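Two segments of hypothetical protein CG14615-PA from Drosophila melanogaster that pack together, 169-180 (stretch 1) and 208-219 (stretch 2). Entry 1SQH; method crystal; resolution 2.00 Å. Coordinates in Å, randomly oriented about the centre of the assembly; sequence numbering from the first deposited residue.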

# COMPACT_ATOMS: atom_id res chain seq x y z
N ASP A 169 -26.77 6.59 -1.93
CA ASP A 169 -27.74 5.54 -1.63
C ASP A 169 -27.54 4.37 -2.58
O ASP A 169 -27.31 4.55 -3.77
CB ASP A 169 -29.16 6.07 -1.77
CG ASP A 169 -29.68 6.66 -0.48
OD1 ASP A 169 -28.96 7.49 0.12
OD2 ASP A 169 -30.80 6.28 -0.06
N LEU A 170 -27.65 3.17 -2.02
CA LEU A 170 -27.49 1.94 -2.78
C LEU A 170 -28.78 1.49 -3.46
O LEU A 170 -29.81 1.31 -2.81
CB LEU A 170 -27.01 0.84 -1.83
CG LEU A 170 -26.77 -0.55 -2.41
CD1 LEU A 170 -25.50 -0.54 -3.27
CD2 LEU A 170 -26.64 -1.55 -1.28
N PRO A 171 -28.75 1.31 -4.79
CA PRO A 171 -29.92 0.87 -5.56
C PRO A 171 -30.49 -0.48 -5.08
O PRO A 171 -29.74 -1.40 -4.75
CB PRO A 171 -29.38 0.79 -6.98
CG PRO A 171 -28.40 1.90 -7.01
CD PRO A 171 -27.66 1.71 -5.70
N SER A 172 -31.82 -0.57 -5.05
CA SER A 172 -32.54 -1.78 -4.61
C SER A 172 -31.95 -3.07 -5.17
O SER A 172 -31.93 -4.09 -4.48
CB SER A 172 -34.01 -1.69 -5.02
OG SER A 172 -34.68 -0.65 -4.32
N GLU A 173 -31.48 -3.02 -6.41
CA GLU A 173 -30.92 -4.21 -7.04
C GLU A 173 -29.73 -4.78 -6.27
O GLU A 173 -29.40 -5.96 -6.42
CB GLU A 173 -30.46 -3.90 -8.47
CG GLU A 173 -31.46 -3.16 -9.37
CD GLU A 173 -31.41 -1.65 -9.20
OE1 GLU A 173 -32.02 -1.12 -8.24
OE2 GLU A 173 -30.74 -0.98 -10.03
N PHE A 174 -29.11 -3.96 -5.42
CA PHE A 174 -27.93 -4.40 -4.68
C PHE A 174 -27.95 -4.35 -3.15
O PHE A 174 -28.79 -3.69 -2.54
CB PHE A 174 -26.74 -3.59 -5.16
CG PHE A 174 -26.59 -3.56 -6.64
CD1 PHE A 174 -26.05 -4.65 -7.32
CD2 PHE A 174 -26.99 -2.44 -7.36
CE1 PHE A 174 -25.92 -4.62 -8.71
CE2 PHE A 174 -26.87 -2.40 -8.75
CZ PHE A 174 -26.33 -3.49 -9.43
N GLU A 175 -26.99 -5.06 -2.57
CA GLU A 175 -26.78 -5.13 -1.12
C GLU A 175 -25.29 -4.90 -0.83
O GLU A 175 -24.43 -5.23 -1.66
CB GLU A 175 -27.19 -6.50 -0.57
CG GLU A 175 -28.66 -6.66 -0.26
CD GLU A 175 -28.94 -7.93 0.52
OE1 GLU A 175 -28.60 -9.02 0.01
OE2 GLU A 175 -29.49 -7.84 1.64
N ILE A 176 -24.99 -4.35 0.34
CA ILE A 176 -23.60 -4.10 0.72
C ILE A 176 -23.26 -4.92 1.95
O ILE A 176 -24.08 -5.04 2.86
CB ILE A 176 -23.33 -2.61 1.07
CG1 ILE A 176 -24.12 -2.21 2.32
CG2 ILE A 176 -23.68 -1.72 -0.09
CD1 ILE A 176 -25.63 -2.28 2.18
N ARG A 177 -22.05 -5.46 1.98
CA ARG A 177 -21.58 -6.24 3.11
C ARG A 177 -20.07 -6.31 3.08
O ARG A 177 -19.45 -6.05 2.05
CB ARG A 177 -22.14 -7.67 3.05
CG ARG A 177 -21.60 -8.49 1.89
CD ARG A 177 -22.10 -9.93 1.93
NE ARG A 177 -21.67 -10.70 0.76
CZ ARG A 177 -20.43 -11.14 0.56
NH1 ARG A 177 -19.48 -10.91 1.46
NH2 ARG A 177 -20.13 -11.80 -0.56
N ARG A 178 -19.47 -6.65 4.22
CA ARG A 178 -18.02 -6.80 4.29
C ARG A 178 -17.73 -8.04 3.46
O ARG A 178 -18.56 -8.96 3.39
CB ARG A 178 -17.57 -7.01 5.73
CG ARG A 178 -16.06 -7.16 5.92
CD ARG A 178 -15.70 -7.58 7.34
NE ARG A 178 -14.25 -7.55 7.57
CZ ARG A 178 -13.65 -8.00 8.67
NH1 ARG A 178 -14.36 -8.51 9.66
NH2 ARG A 178 -12.33 -7.92 8.77
N LEU A 179 -16.58 -8.09 2.82
CA LEU A 179 -16.23 -9.25 2.02
C LEU A 179 -15.94 -10.42 2.96
O LEU A 179 -15.74 -10.24 4.16
CB LEU A 179 -14.99 -8.94 1.17
CG LEU A 179 -15.16 -7.81 0.16
CD1 LEU A 179 -13.81 -7.48 -0.47
CD2 LEU A 179 -16.16 -8.22 -0.90
N ARG A 180 -15.93 -11.63 2.41
CA ARG A 180 -15.63 -12.82 3.19
C ARG A 180 -14.58 -13.60 2.40
O ARG A 180 -14.39 -13.34 1.20
CB ARG A 180 -16.90 -13.64 3.43
CG ARG A 180 -17.79 -13.76 2.22
CD ARG A 180 -19.16 -14.34 2.56
NE ARG A 180 -19.95 -13.48 3.44
CZ ARG A 180 -21.25 -13.25 3.28
NH1 ARG A 180 -21.91 -13.81 2.28
NH2 ARG A 180 -21.90 -12.46 4.13
N PHE A 208 -8.07 -9.29 8.24
CA PHE A 208 -7.57 -8.25 9.14
C PHE A 208 -7.81 -6.79 8.76
O PHE A 208 -7.59 -5.89 9.58
CB PHE A 208 -6.10 -8.49 9.39
CG PHE A 208 -5.84 -9.70 10.22
CD1 PHE A 208 -6.15 -9.69 11.58
CD2 PHE A 208 -5.35 -10.86 9.65
CE1 PHE A 208 -5.97 -10.83 12.36
CE2 PHE A 208 -5.17 -12.01 10.43
CZ PHE A 208 -5.49 -11.99 11.78
N ASN A 209 -8.24 -6.55 7.52
CA ASN A 209 -8.50 -5.19 7.07
C ASN A 209 -9.99 -5.01 6.79
O ASN A 209 -10.74 -5.99 6.74
CB ASN A 209 -7.70 -4.91 5.78
CG ASN A 209 -6.58 -3.88 5.99
OD1 ASN A 209 -6.13 -3.65 7.12
ND2 ASN A 209 -6.14 -3.26 4.90
N LYS A 210 -10.42 -3.76 6.63
CA LYS A 210 -11.83 -3.52 6.31
C LYS A 210 -11.99 -3.72 4.80
O LYS A 210 -11.04 -3.57 4.03
CB LYS A 210 -12.26 -2.10 6.69
CG LYS A 210 -12.31 -1.84 8.19
CD LYS A 210 -12.80 -0.43 8.48
CE LYS A 210 -12.65 -0.05 9.96
NZ LYS A 210 -13.64 -0.70 10.86
N SER A 211 -13.20 -4.09 4.38
CA SER A 211 -13.51 -4.31 2.97
C SER A 211 -15.01 -4.10 2.75
O SER A 211 -15.79 -4.09 3.71
CB SER A 211 -13.11 -5.72 2.55
OG SER A 211 -13.88 -6.68 3.25
N LEU A 212 -15.41 -3.92 1.50
CA LEU A 212 -16.82 -3.73 1.17
C LEU A 212 -17.15 -4.33 -0.18
O LEU A 212 -16.42 -4.14 -1.15
CB LEU A 212 -17.18 -2.24 1.18
CG LEU A 212 -17.40 -1.55 2.53
CD1 LEU A 212 -17.88 -0.12 2.31
CD2 LEU A 212 -18.45 -2.32 3.33
N GLY A 213 -18.26 -5.05 -0.23
CA GLY A 213 -18.67 -5.66 -1.48
C GLY A 213 -20.11 -5.33 -1.81
O GLY A 213 -20.93 -5.12 -0.91
N ILE A 214 -20.40 -5.27 -3.11
CA ILE A 214 -21.75 -5.00 -3.60
C ILE A 214 -22.28 -6.27 -4.28
O ILE A 214 -21.72 -6.75 -5.27
CB ILE A 214 -21.75 -3.86 -4.66
CG1 ILE A 214 -21.19 -2.57 -4.08
CG2 ILE A 214 -23.17 -3.61 -5.14
CD1 ILE A 214 -22.09 -1.90 -3.06
N CYS A 215 -23.37 -6.83 -3.74
CA CYS A 215 -23.95 -8.03 -4.34
C CYS A 215 -25.40 -7.80 -4.75
O CYS A 215 -26.12 -7.01 -4.14
CB CYS A 215 -23.89 -9.19 -3.35
SG CYS A 215 -22.21 -9.72 -2.96
N ARG A 216 -25.83 -8.51 -5.80
CA ARG A 216 -27.20 -8.40 -6.28
C ARG A 216 -28.10 -9.06 -5.24
O ARG A 216 -27.80 -10.16 -4.77
CB ARG A 216 -27.36 -9.11 -7.63
CG ARG A 216 -26.25 -8.86 -8.62
CD ARG A 216 -26.71 -9.08 -10.06
NE ARG A 216 -27.38 -7.90 -10.60
CZ ARG A 216 -28.03 -7.86 -11.76
NH1 ARG A 216 -28.11 -8.95 -12.52
NH2 ARG A 216 -28.60 -6.73 -12.17
N SER A 217 -29.18 -8.39 -4.87
CA SER A 217 -30.10 -8.95 -3.89
C SER A 217 -30.60 -10.32 -4.35
O SER A 217 -30.85 -11.21 -3.54
CB SER A 217 -31.27 -8.01 -3.66
OG SER A 217 -30.80 -6.78 -3.13
N ASP A 218 -30.74 -10.49 -5.66
CA ASP A 218 -31.20 -11.76 -6.22
C ASP A 218 -30.15 -12.86 -6.09
O ASP A 218 -30.02 -13.50 -5.05
CB ASP A 218 -31.61 -11.58 -7.69
CG ASP A 218 -30.60 -10.77 -8.50
OD1 ASP A 218 -30.34 -9.60 -8.13
OD2 ASP A 218 -30.06 -11.29 -9.50
N THR A 219 -29.39 -13.07 -7.16
CA THR A 219 -28.34 -14.08 -7.20
C THR A 219 -27.33 -13.98 -6.06
O THR A 219 -26.73 -14.98 -5.67
CB THR A 219 -27.58 -14.02 -8.54
OG1 THR A 219 -26.46 -14.91 -8.50
CG2 THR A 219 -27.09 -12.61 -8.82
O HOH W 1 -12.42 -7.35 5.50

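Strands 174-177 and 211-216 run antiparallel and bury 868 Å² between the two stretches. Backbone hydrogen bonds form the ladder: Glu 175 N to Cys 215 O (2.7 Å) and Cys 215 N to Glu 175 O (2.8 Å), then Arg 177 N to Gly 213 O (3.1 Å) and Gly 213 N to Arg 177 O (2.8 Å). Between these pairs, CA-H...O contacts bring Ile 176 CA to Gly 213 O and Ile 214 CA to Glu 175 O, each 3.3 Å.

At the type I turn from Pro 171 to Phe 174, Ser 217 N donates to Glu 173 O (2.9 Å) and Ser 217 OG to Ser 172 O (3.2 Å); the hydroxyl adds a second donor, so one residue serves two successive carbonyls. At the other end, the buried Ser 211 OG accepts from Leu 179 N (3.1 Å). The extended Arg 178, t from chi1 to chi3, reaches toward the start of stretch 2, so that its NH2 donates to Asn 209 O (3.2 Å), while water 1 links Arg 178 NE (2.8 Å), Asn 209 O (2.5 Å) and Ser 211 OG (2.8 Å).

Ile 176 and Ile 214 share one face of the sheet; Glu 175, Arg 177 and Cys 215 lie on the other, where Arg 177 NH2 comes 3.8 Å from Cys 215 SG. Apolar contact centres on buried Ile 214, whose CD1 meets Ile 176 CG2 (3.4 Å) and Leu 170 CD1 (3.7 Å) and whose CG2 meets Phe 174 CB (3.6 Å). Gly 213 leaves room for Leu 179: Leu 179 CD2 lies 3.6 Å from Gly 213 CA, where a CB would clash.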